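5'-Methylthioadenosine Nucleosidase (Arabidopsis thaliana, PDB 2H8G) belongs to the phosphorylase superfamily of alpha/beta proteins and binds adenine in a pocket beside its central mixed sheet. Local coordinates at residues S27-I33 with L72-C78; V90-S96 with M201-V206; T116-V122 with A222-D228. All coordinates share one frame; numbering follows the deposited sequence.

Contact 1: S27-I33 with L72-C78; sequences SSVVFVI and LRINVVC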
loop_
_atom_site.group_PDB
_atom_site.type_symbol
_atom_site.label_atom_id
_atom_site.label_comp_id
_atom_site.label_asym_id
_atom_site.label_seq_id
_atom_site.Cartn_x
_atom_site.Cartn_y
_atom_site.Cartn_z
ATOM N N SER A 27 -20.669 17.987 -5.386
ATOM C CA SER A 27 -20.189 18.719 -6.553
ATOM C C SER A 27 -19.047 18.032 -7.288
ATOM O O SER A 27 -18.827 18.288 -8.471
ATOM C CB SER A 27 -19.753 20.130 -6.147
ATOM O OG SER A 27 -18.651 20.091 -5.259
ATOM N N SER A 28 -18.319 17.158 -6.596
ATOM C CA SER A 28 -17.205 16.464 -7.225
ATOM C C SER A 28 -17.112 15.011 -6.788
ATOM O O SER A 28 -17.306 14.686 -5.617
ATOM C CB SER A 28 -15.886 17.174 -6.906
ATOM O OG SER A 28 -15.577 17.096 -5.524
ATOM N N VAL A 29 -16.809 14.145 -7.746
ATOM C CA VAL A 29 -16.678 12.719 -7.489
ATOM C C VAL A 29 -15.386 12.229 -8.115
ATOM O O VAL A 29 -15.038 12.630 -9.223
ATOM C CB VAL A 29 -17.837 11.922 -8.122
ATOM C CG1 VAL A 29 -17.666 10.433 -7.836
ATOM C CG2 VAL A 29 -19.170 12.429 -7.594
ATOM N N VAL A 30 -14.670 11.367 -7.401
ATOM C CA VAL A 30 -13.440 10.796 -7.927
ATOM C C VAL A 30 -13.600 9.288 -8.004
ATOM O O VAL A 30 -13.965 8.648 -7.016
ATOM C CB VAL A 30 -12.212 11.085 -7.028
ATOM C CG1 VAL A 30 -11.037 10.214 -7.461
ATOM C CG2 VAL A 30 -11.818 12.553 -7.124
ATOM N N PHE A 31 -13.366 8.733 -9.188
ATOM C CA PHE A 31 -13.415 7.288 -9.372
ATOM C C PHE A 31 -11.972 6.815 -9.308
ATOM O O PHE A 31 -11.109 7.369 -9.989
ATOM C CB PHE A 31 -13.950 6.895 -10.755
ATOM C CG PHE A 31 -15.447 6.888 -10.864
ATOM C CD1 PHE A 31 -16.153 8.074 -11.042
ATOM C CD2 PHE A 31 -16.154 5.688 -10.814
ATOM C CE1 PHE A 31 -17.543 8.065 -11.171
ATOM C CE2 PHE A 31 -17.546 5.669 -10.941
ATOM C CZ PHE A 31 -18.239 6.861 -11.121
ATOM N N VAL A 32 -11.704 5.813 -8.476
ATOM C CA VAL A 32 -10.368 5.242 -8.391
ATOM C C VAL A 32 -10.535 3.902 -9.093
ATOM O O VAL A 32 -11.299 3.048 -8.636
ATOM C CB VAL A 32 -9.925 5.019 -6.935
ATOM C CG1 VAL A 32 -8.622 4.233 -6.911
ATOM C CG2 VAL A 32 -9.739 6.365 -6.241
ATOM N N ILE A 33 -9.851 3.739 -10.223
ATOM C CA ILE A 33 -9.947 2.523 -11.029
ATOM C C ILE A 33 -8.551 1.986 -11.331
ATOM O O ILE A 33 -7.710 2.684 -11.898
ATOM C CB ILE A 33 -10.718 2.822 -12.337
ATOM C CG1 ILE A 33 -12.096 3.399 -11.981
ATOM C CG2 ILE A 33 -10.863 1.558 -13.174
ATOM C CD1 ILE A 33 -12.968 3.758 -13.173
ATOM N N LEU A 72 -22.175 17.846 -11.787
ATOM C CA LEU A 72 -21.098 17.120 -11.125
ATOM C C LEU A 72 -19.774 17.133 -11.873
ATOM O O LEU A 72 -19.724 16.913 -13.083
ATOM C CB LEU A 72 -21.501 15.659 -10.894
ATOM C CG LEU A 72 -22.521 15.319 -9.808
ATOM C CD1 LEU A 72 -22.843 13.831 -9.876
ATOM C CD2 LEU A 72 -21.962 15.682 -8.441
ATOM N N ARG A 73 -18.698 17.395 -11.138
ATOM C CA ARG A 73 -17.364 17.373 -11.711
ATOM C C ARG A 73 -16.950 15.918 -11.554
ATOM O O ARG A 73 -17.035 15.367 -10.457
ATOM C CB ARG A 73 -16.412 18.269 -10.919
ATOM C CG ARG A 73 -16.661 19.758 -11.090
ATOM C CD ARG A 73 -15.695 20.574 -10.242
ATOM N NE ARG A 73 -15.752 21.999 -10.561
ATOM C CZ ARG A 73 -15.387 22.518 -11.729
ATOM N NH1 ARG A 73 -14.936 21.729 -12.696
ATOM N NH2 ARG A 73 -15.472 23.826 -11.935
ATOM N N ILE A 74 -16.529 15.290 -12.642
ATOM C CA ILE A 74 -16.128 13.893 -12.583
ATOM C C ILE A 74 -14.647 13.712 -12.858
ATOM O O ILE A 74 -14.136 14.145 -13.888
ATOM C CB ILE A 74 -16.912 13.038 -13.597
ATOM C CG1 ILE A 74 -18.414 13.195 -13.357
ATOM C CG2 ILE A 74 -16.503 11.572 -13.467
ATOM C CD1 ILE A 74 -19.268 12.439 -14.346
ATOM N N ASN A 75 -13.962 13.067 -11.921
ATOM C CA ASN A 75 -12.544 12.797 -12.065
ATOM C C ASN A 75 -12.362 11.286 -11.999
ATOM O O ASN A 75 -12.992 10.615 -11.186
ATOM C CB ASN A 75 -11.751 13.469 -10.938
ATOM C CG ASN A 75 -11.749 14.984 -11.047
ATOM O OD1 ASN A 75 -12.102 15.688 -10.099
ATOM N ND2 ASN A 75 -11.346 15.492 -12.203
ATOM N N VAL A 76 -11.533 10.750 -12.884
ATOM C CA VAL A 76 -11.253 9.318 -12.894
ATOM C C VAL A 76 -9.740 9.178 -12.827
ATOM O O VAL A 76 -9.027 9.715 -13.673
ATOM C CB VAL A 76 -11.766 8.637 -14.183
ATOM C CG1 VAL A 76 -11.395 7.159 -14.171
ATOM C CG2 VAL A 76 -13.273 8.797 -14.287
ATOM N N VAL A 77 -9.247 8.466 -11.820
ATOM C CA VAL A 77 -7.811 8.294 -11.668
ATOM C C VAL A 77 -7.402 6.830 -11.718
ATOM O O VAL A 77 -8.054 5.968 -11.127
ATOM C CB VAL A 77 -7.317 8.926 -10.351
ATOM C CG1 VAL A 77 -7.665 10.403 -10.339
ATOM C CG2 VAL A 77 -7.949 8.226 -9.158
ATOM N N CYS A 78 -6.319 6.564 -12.445
ATOM C CA CYS A 78 -5.789 5.216 -12.611
ATOM C C CYS A 78 -4.295 5.238 -12.329
ATOM O O CYS A 78 -3.615 6.210 -12.661
ATOM C CB CYS A 78 -6.007 4.734 -14.045
ATOM S SG CYS A 78 -7.711 4.796 -14.613
HETATM O O HOH W 1 -12.964 15.747 -6.868
#

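Contact 2: V90-S96 with M201-V206; sequences VGTVPAS and MEGAAV. With ADE (adenine), chain C.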
loop_
_atom_site.group_PDB
_atom_site.type_symbol
_atom_site.label_atom_id
_atom_site.label_comp_id
_atom_site.label_asym_id
_atom_site.label_seq_id
_atom_site.Cartn_x
_atom_site.Cartn_y
_atom_site.Cartn_z
ATOM N N VAL A 90 -1.550 -2.568 -10.689
ATOM C CA VAL A 90 -2.579 -3.048 -9.780
ATOM C C VAL A 90 -2.026 -3.302 -8.377
ATOM O O VAL A 90 -0.824 -3.216 -8.144
ATOM C CB VAL A 90 -3.215 -4.364 -10.312
ATOM C CG1 VAL A 90 -3.868 -4.119 -11.668
ATOM C CG2 VAL A 90 -2.156 -5.453 -10.434
ATOM N N GLY A 91 -2.919 -3.608 -7.443
ATOM C CA GLY A 91 -2.474 -3.886 -6.089
ATOM C C GLY A 91 -2.801 -2.786 -5.101
ATOM O O GLY A 91 -3.138 -1.663 -5.480
ATOM N N THR A 92 -2.661 -3.109 -3.819
ATOM C CA THR A 92 -2.990 -2.168 -2.755
ATOM C C THR A 92 -2.086 -0.951 -2.635
ATOM O O THR A 92 -2.557 0.137 -2.329
ATOM C CB THR A 92 -3.031 -2.881 -1.376
ATOM O OG1 THR A 92 -1.754 -3.462 -1.084
ATOM C CG2 THR A 92 -4.097 -3.957 -1.374
ATOM N N VAL A 93 -0.792 -1.114 -2.874
ATOM C CA VAL A 93 0.091 0.035 -2.743
ATOM C C VAL A 93 -0.215 1.153 -3.742
ATOM O O VAL A 93 -0.426 2.295 -3.340
ATOM C CB VAL A 93 1.572 -0.402 -2.797
ATOM C CG1 VAL A 93 2.478 0.797 -3.012
ATOM C CG2 VAL A 93 1.932 -1.077 -1.475
ATOM N N PRO A 94 -0.264 0.850 -5.053
ATOM C CA PRO A 94 -0.568 1.944 -5.988
ATOM C C PRO A 94 -1.964 2.541 -5.778
ATOM O O PRO A 94 -2.166 3.751 -5.933
ATOM C CB PRO A 94 -0.428 1.280 -7.353
ATOM C CG PRO A 94 0.606 0.235 -7.114
ATOM C CD PRO A 94 0.191 -0.348 -5.777
ATOM N N ALA A 95 -2.929 1.694 -5.432
ATOM C CA ALA A 95 -4.291 2.164 -5.197
ATOM C C ALA A 95 -4.318 3.127 -4.018
ATOM O O ALA A 95 -4.996 4.144 -4.058
ATOM C CB ALA A 95 -5.214 0.986 -4.924
ATOM N N SER A 96 -3.573 2.803 -2.967
ATOM C CA SER A 96 -3.554 3.665 -1.797
ATOM C C SER A 96 -2.909 5.001 -2.135
ATOM O O SER A 96 -3.373 6.047 -1.683
ATOM C CB SER A 96 -2.809 2.987 -0.633
ATOM O OG SER A 96 -1.403 2.992 -0.808
ATOM N N MET A 201 -8.207 -6.819 -5.332
ATOM C CA MET A 201 -6.833 -6.493 -4.991
ATOM C C MET A 201 -6.570 -5.053 -4.559
ATOM O O MET A 201 -5.415 -4.695 -4.340
ATOM C CB MET A 201 -5.921 -6.850 -6.175
ATOM C CG MET A 201 -5.889 -8.338 -6.489
ATOM S SD MET A 201 -5.108 -8.747 -8.064
ATOM C CE MET A 201 -3.440 -8.295 -7.728
ATOM N N GLU A 202 -7.617 -4.241 -4.408
ATOM C CA GLU A 202 -7.415 -2.838 -4.014
ATOM C C GLU A 202 -8.379 -2.256 -2.975
ATOM O O GLU A 202 -8.000 -1.367 -2.211
ATOM C CB GLU A 202 -7.497 -1.915 -5.235
ATOM C CG GLU A 202 -6.441 -2.109 -6.320
ATOM C CD GLU A 202 -6.796 -3.188 -7.324
ATOM O OE1 GLU A 202 -8.004 -3.385 -7.591
ATOM O OE2 GLU A 202 -5.855 -3.817 -7.863
ATOM N N GLY A 203 -9.617 -2.735 -2.974
ATOM C CA GLY A 203 -10.645 -2.197 -2.093
ATOM C C GLY A 203 -10.325 -1.762 -0.675
ATOM O O GLY A 203 -10.533 -0.603 -0.308
ATOM N N ALA A 204 -9.821 -2.682 0.131
ATOM C CA ALA A 204 -9.530 -2.366 1.524
ATOM C C ALA A 204 -8.491 -1.266 1.705
ATOM O O ALA A 204 -8.502 -0.566 2.721
ATOM C CB ALA A 204 -9.101 -3.628 2.266
ATOM N N ALA A 205 -7.591 -1.119 0.733
ATOM C CA ALA A 205 -6.552 -0.100 0.803
ATOM C C ALA A 205 -7.162 1.255 0.467
ATOM O O ALA A 205 -6.818 2.270 1.075
ATOM C CB ALA A 205 -5.419 -0.429 -0.165
ATOM N N VAL A 206 -8.066 1.275 -0.508
ATOM C CA VAL A 206 -8.726 2.522 -0.871
ATOM C C VAL A 206 -9.545 2.977 0.339
ATOM O O VAL A 206 -9.562 4.166 0.675
ATOM C CB VAL A 206 -9.663 2.338 -2.088
ATOM C CG1 VAL A 206 -10.396 3.648 -2.392
ATOM C CG2 VAL A 206 -8.849 1.903 -3.306
HETATM N N9 ADE C . -10.078 -9.532 -9.900
HETATM C C8 ADE C . -10.864 -10.309 -10.678
HETATM N N7 ADE C . -11.010 -11.574 -10.218
HETATM C C5 ADE C . -10.263 -11.592 -9.071
HETATM C C6 ADE C . -9.973 -12.602 -8.081
HETATM N N6 ADE C . -10.473 -13.828 -8.182
HETATM N N1 ADE C . -9.134 -12.247 -6.998
HETATM C C2 ADE C . -8.624 -10.974 -6.911
HETATM N N3 ADE C . -8.852 -9.945 -7.815
HETATM C C4 ADE C . -9.677 -10.332 -8.856
#

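Contact 3: T116-V122 with A222-D228; sequences TCGGFKV and AVTDLVD. With ADE (adenine), chain C.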
loop_
_atom_site.group_PDB
_atom_site.type_symbol
_atom_site.label_atom_id
_atom_site.label_comp_id
_atom_site.label_asym_id
_atom_site.label_seq_id
_atom_site.Cartn_x
_atom_site.Cartn_y
_atom_site.Cartn_z
ATOM N N THR A 116 -13.350 -4.722 -11.447
ATOM C CA THR A 116 -13.724 -6.122 -11.536
ATOM C C THR A 116 -13.268 -6.861 -10.282
ATOM O O THR A 116 -12.405 -6.390 -9.539
ATOM C CB THR A 116 -13.097 -6.779 -12.783
ATOM O OG1 THR A 116 -11.692 -6.499 -12.830
ATOM C CG2 THR A 116 -13.754 -6.249 -14.037
ATOM N N CYS A 117 -13.840 -8.034 -10.053
ATOM C CA CYS A 117 -13.494 -8.808 -8.869
ATOM C C CYS A 117 -13.906 -10.254 -9.035
ATOM O O CYS A 117 -14.600 -10.610 -9.990
ATOM C CB CYS A 117 -14.222 -8.239 -7.643
ATOM S SG CYS A 117 -16.022 -8.483 -7.670
ATOM N N GLY A 118 -13.467 -11.081 -8.092
ATOM C CA GLY A 118 -13.855 -12.478 -8.099
ATOM C C GLY A 118 -15.063 -12.563 -7.185
ATOM O O GLY A 118 -15.255 -11.710 -6.310
ATOM N N GLY A 119 -15.899 -13.572 -7.392
ATOM C CA GLY A 119 -17.075 -13.727 -6.560
ATOM C C GLY A 119 -17.251 -15.164 -6.116
ATOM O O GLY A 119 -16.701 -16.088 -6.718
ATOM N N PHE A 120 -17.994 -15.350 -5.034
ATOM C CA PHE A 120 -18.265 -16.686 -4.539
ATOM C C PHE A 120 -19.696 -17.073 -4.866
ATOM O O PHE A 120 -20.648 -16.418 -4.437
ATOM C CB PHE A 120 -18.011 -16.766 -3.033
ATOM C CG PHE A 120 -16.555 -16.750 -2.679
ATOM C CD1 PHE A 120 -15.874 -15.550 -2.523
ATOM C CD2 PHE A 120 -15.845 -17.945 -2.574
ATOM C CE1 PHE A 120 -14.503 -15.538 -2.272
ATOM C CE2 PHE A 120 -14.474 -17.941 -2.324
ATOM C CZ PHE A 120 -13.803 -16.734 -2.173
ATOM N N LYS A 121 -19.825 -18.135 -5.654
ATOM C CA LYS A 121 -21.118 -18.647 -6.072
ATOM C C LYS A 121 -21.959 -19.023 -4.856
ATOM O O LYS A 121 -23.169 -18.792 -4.834
ATOM C CB LYS A 121 -20.916 -19.865 -6.981
ATOM C CG LYS A 121 -22.193 -20.468 -7.540
ATOM C CD LYS A 121 -21.889 -21.627 -8.485
ATOM C CE LYS A 121 -21.134 -22.750 -7.777
ATOM N NZ LYS A 121 -20.889 -23.917 -8.671
ATOM N N VAL A 122 -21.313 -19.581 -3.836
ATOM C CA VAL A 122 -22.024 -19.980 -2.626
ATOM C C VAL A 122 -22.579 -18.786 -1.854
ATOM O O VAL A 122 -23.496 -18.935 -1.047
ATOM C CB VAL A 122 -21.118 -20.811 -1.684
ATOM C CG1 VAL A 122 -20.613 -22.047 -2.410
ATOM C CG2 VAL A 122 -19.959 -19.965 -1.181
ATOM N N ALA A 222 -17.630 -5.520 -10.085
ATOM C CA ALA A 222 -18.234 -6.384 -11.092
ATOM C C ALA A 222 -17.540 -7.744 -11.160
ATOM O O ALA A 222 -16.331 -7.831 -11.385
ATOM C CB ALA A 222 -18.184 -5.692 -12.445
ATOM N N VAL A 223 -18.324 -8.803 -10.974
ATOM C CA VAL A 223 -17.810 -10.172 -10.965
ATOM C C VAL A 223 -17.414 -10.721 -12.329
ATOM O O VAL A 223 -18.256 -10.886 -13.214
ATOM C CB VAL A 223 -18.843 -11.131 -10.323
ATOM C CG1 VAL A 223 -18.289 -12.550 -10.267
ATOM C CG2 VAL A 223 -19.184 -10.653 -8.918
ATOM N N THR A 224 -16.127 -11.010 -12.479
ATOM C CA THR A 224 -15.592 -11.561 -13.725
ATOM C C THR A 224 -15.307 -13.054 -13.628
ATOM O O THR A 224 -15.164 -13.733 -14.643
ATOM C CB THR A 224 -14.274 -10.874 -14.138
ATOM O OG1 THR A 224 -13.379 -10.828 -13.016
ATOM C CG2 THR A 224 -14.540 -9.468 -14.644
ATOM N N ASP A 225 -15.222 -13.570 -12.409
ATOM C CA ASP A 225 -14.919 -14.981 -12.229
ATOM C C ASP A 225 -15.454 -15.496 -10.905
ATOM O O ASP A 225 -15.630 -14.726 -9.957
ATOM C CB ASP A 225 -13.405 -15.205 -12.293
ATOM C CG ASP A 225 -12.641 -14.318 -11.328
ATOM O OD1 ASP A 225 -12.536 -13.104 -11.588
ATOM O OD2 ASP A 225 -12.149 -14.832 -10.300
ATOM N N LEU A 226 -15.717 -16.798 -10.851
ATOM C CA LEU A 226 -16.222 -17.420 -9.631
ATOM C C LEU A 226 -15.087 -18.202 -8.977
ATOM O O LEU A 226 -14.621 -19.217 -9.501
ATOM C CB LEU A 226 -17.408 -18.336 -9.955
ATOM C CG LEU A 226 -18.597 -17.625 -10.609
ATOM C CD1 LEU A 226 -19.699 -18.641 -10.904
ATOM C CD2 LEU A 226 -19.111 -16.520 -9.700
ATOM N N VAL A 227 -14.638 -17.712 -7.826
ATOM C CA VAL A 227 -13.534 -18.330 -7.105
ATOM C C VAL A 227 -13.822 -19.773 -6.714
ATOM O O VAL A 227 -12.908 -20.595 -6.641
ATOM C CB VAL A 227 -13.176 -17.503 -5.852
ATOM C CG1 VAL A 227 -11.981 -18.116 -5.141
ATOM C CG2 VAL A 227 -12.860 -16.069 -6.259
ATOM N N ASP A 228 -15.090 -20.079 -6.465
ATOM C CA ASP A 228 -15.478 -21.436 -6.103
ATOM C C ASP A 228 -16.149 -22.134 -7.284
ATOM O O ASP A 228 -16.933 -23.072 -7.113
ATOM C CB ASP A 228 -16.394 -21.423 -4.870
ATOM C CG ASP A 228 -17.594 -20.508 -5.029
ATOM O OD1 ASP A 228 -17.668 -19.774 -6.037
ATOM O OD2 ASP A 228 -18.464 -20.518 -4.131
HETATM N N9 ADE C . -10.078 -9.532 -9.900
HETATM C C8 ADE C . -10.864 -10.309 -10.678
HETATM N N7 ADE C . -11.010 -11.574 -10.218
HETATM C C5 ADE C . -10.263 -11.592 -9.071
HETATM C C6 ADE C . -9.973 -12.602 -8.081
HETATM N N6 ADE C . -10.473 -13.828 -8.182
HETATM N N1 ADE C . -9.134 -12.247 -6.998
HETATM C C2 ADE C . -8.624 -10.974 -6.911
HETATM N N3 ADE C . -8.852 -9.945 -7.815
HETATM C C4 ADE C . -9.677 -10.332 -8.856
#

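Contact 1: S27-I33 with L72-C78
F31 is held through both of its backbone polar atoms: F31 N donates to N75 O at 2.8 Å, and F31 O accepts from V77 N at 2.8 Å. The same parallel ladder carries R73 N to S27 O, V29 N to R73 O, N75 N to V29 O and I33 N to V77 O. These six bonds use the odd-numbered residues of both strands, and the two strand axes run only 20° apart. CA-H groups fill in between; V30 CA, for instance, lies 3.3 Å from N75 O.

On the face that carries V30, V32, N75 and V77, the key group is V77 CG2. With CG1 set beside the backbone N (chi1 -59°), CG2 falls between N and the carbonyl carbon, and there it meets V32 CG2 at 3.9 Å while also lying 3.4 Å from F31 O. N75 CB packs obliquely on V30 CG2, and a water makes weak bonds to both S28 OG and N75 OD1. The face of V29, F31, I74 and V76 is apolar. F31 CB rests on V76 CG2 at 4.1 Å, and the edge of the F31 ring is turned to N75 O. Farther along the chain, I33 CD1 reaches V76 CG1 at 3.9 Å.

This is regular parallel pairing inside the mixed sheet of the phosphorylase-superfamily fold. A252 and I256 of helix 233-259 cover F31, and A39 of helix 36-45 touches I33 and C78. Within the sheet, strand 28-32 has strand 110-119 as its other parallel neighbour, while strand 72-78 pairs antiparallel with strand 63-69.

Contact 2: V90-S96 with M201-V206
G91 and E202, the N-cap residues of helices 92-106 and 203-212, meet where two buried helix starts come together beside the adenine pocket. G91 N donates to E202 OE2 at 3.0 Å; the bond is nearly straight and uses the anti lone pair, the one turned away from the other carboxylate oxygen. In E202, chi1 of -63° sets CG beside A95 CB at 3.6 Å, and the bend at chi2 (85°) then turns the carboxylate to G91 N. V90 CB lies close to the same oxygen, so OE2 is approached by two successive residues of the loop.

Behind the carboxylate the packing is small and close. T92 CB touches A205 CB at 3.6 Å, and A95 CB meets V206 CG2 at 4.1 Å. T92 OG1 bonds D179, while T92 CG2 comes to 3.3 Å from M201 O in the loop before the second helix.

M201 works on two fronts. Its CG lies 3.6 Å from adenine N3, and the turn at chi3 (67°) swings CE to V90 CG2, 4.1 Å off. E202 O accepts from both A205 N and V206 N, closing the first turn of its helix, and D200 OD1 bonds G203 N at the same helix start.

The second subunit is near: V90 O bonds Y151 OH of that subunit, and S96 packs on its S96. Two N-cap positions are thus linked by a carboxylate-to-backbone bond in the alpha/beta fold of the phosphorylase superfamily, between the adenine pocket and the subunit interface.

Contact 3: T116-V122 with A222-D228
G119 and D225 tie the strand ends 110-119 and 217-226 together: G119 N gives its hydrogen to D225 O at 2.8 Å, and G119 O accepts from V227 N. Further back, T224 N bonds C117 O almost straight, whereas C117 N reaches A222 O from 38° above the carbonyl plane. The side chains of T116 and T224 cross at about a right angle, with the pair T116 CG2 and T224 CG2 unusually tight at 3.4 Å; the T116 hydroxyl itself goes to E38.

The D225 carboxylate is turned to the ligand. OD2 of D225 accepts from adenine N6 at 2.9 Å, the angle at the hydrogen being 170°, and OD1 of D225 lies 2.6 Å from adenine N7. The same OD1 takes the hydroxyl hydrogen of T224 OG1 at 2.8 Å, nearly along the C-O direction, so T224 helps hold the rotation of the carboxylate that meets the base. G118, with no side chain, lets the base lie against the backbone, and K199 supplies another bond to it.

At the other end D228 makes a two-pronged grip on the start of the 3-10 segment: D228 OD1 accepts from K121 N at 2.7 Å and D228 OD2 from V122 N at 3.0 Å, each oxygen through its syn lone pair. Next to it V227 CB sits over one face of F120, 4.0 Å from the ring centroid, in a CH-pi contact.

Two aspartates thus divide the work. The bond from adenine N6 to D225 OD2, with OD1 close to N7, is consistent with recognition of that side of the base, while D228 satisfies two backbone N-H groups where the chain leaves the sheet.

In the fold
Contacts 1 and 3 are parallel strand pairs of one mixed sheet, joined through neighbouring strands 28-32 and 110-119 but on opposite sides of the chain's centre, about 26 Å apart between centres. Contact 1 is held by backbone bonds and by aliphatic and aromatic packing, mostly buried, with S27 and R73 exposed at one end. Contact 3 is buried at the ligand and reaches the surface at K121 and V122; the carboxylates of D225 and D228 add side-chain bonds, to the ligand and to the turn, to its backbone ones. Contact 2, wholly buried, joins helix starts rather than strands. It touches contact 1 through V32 and V206, and shares adenine with contact 3, their segments alternating along the chain.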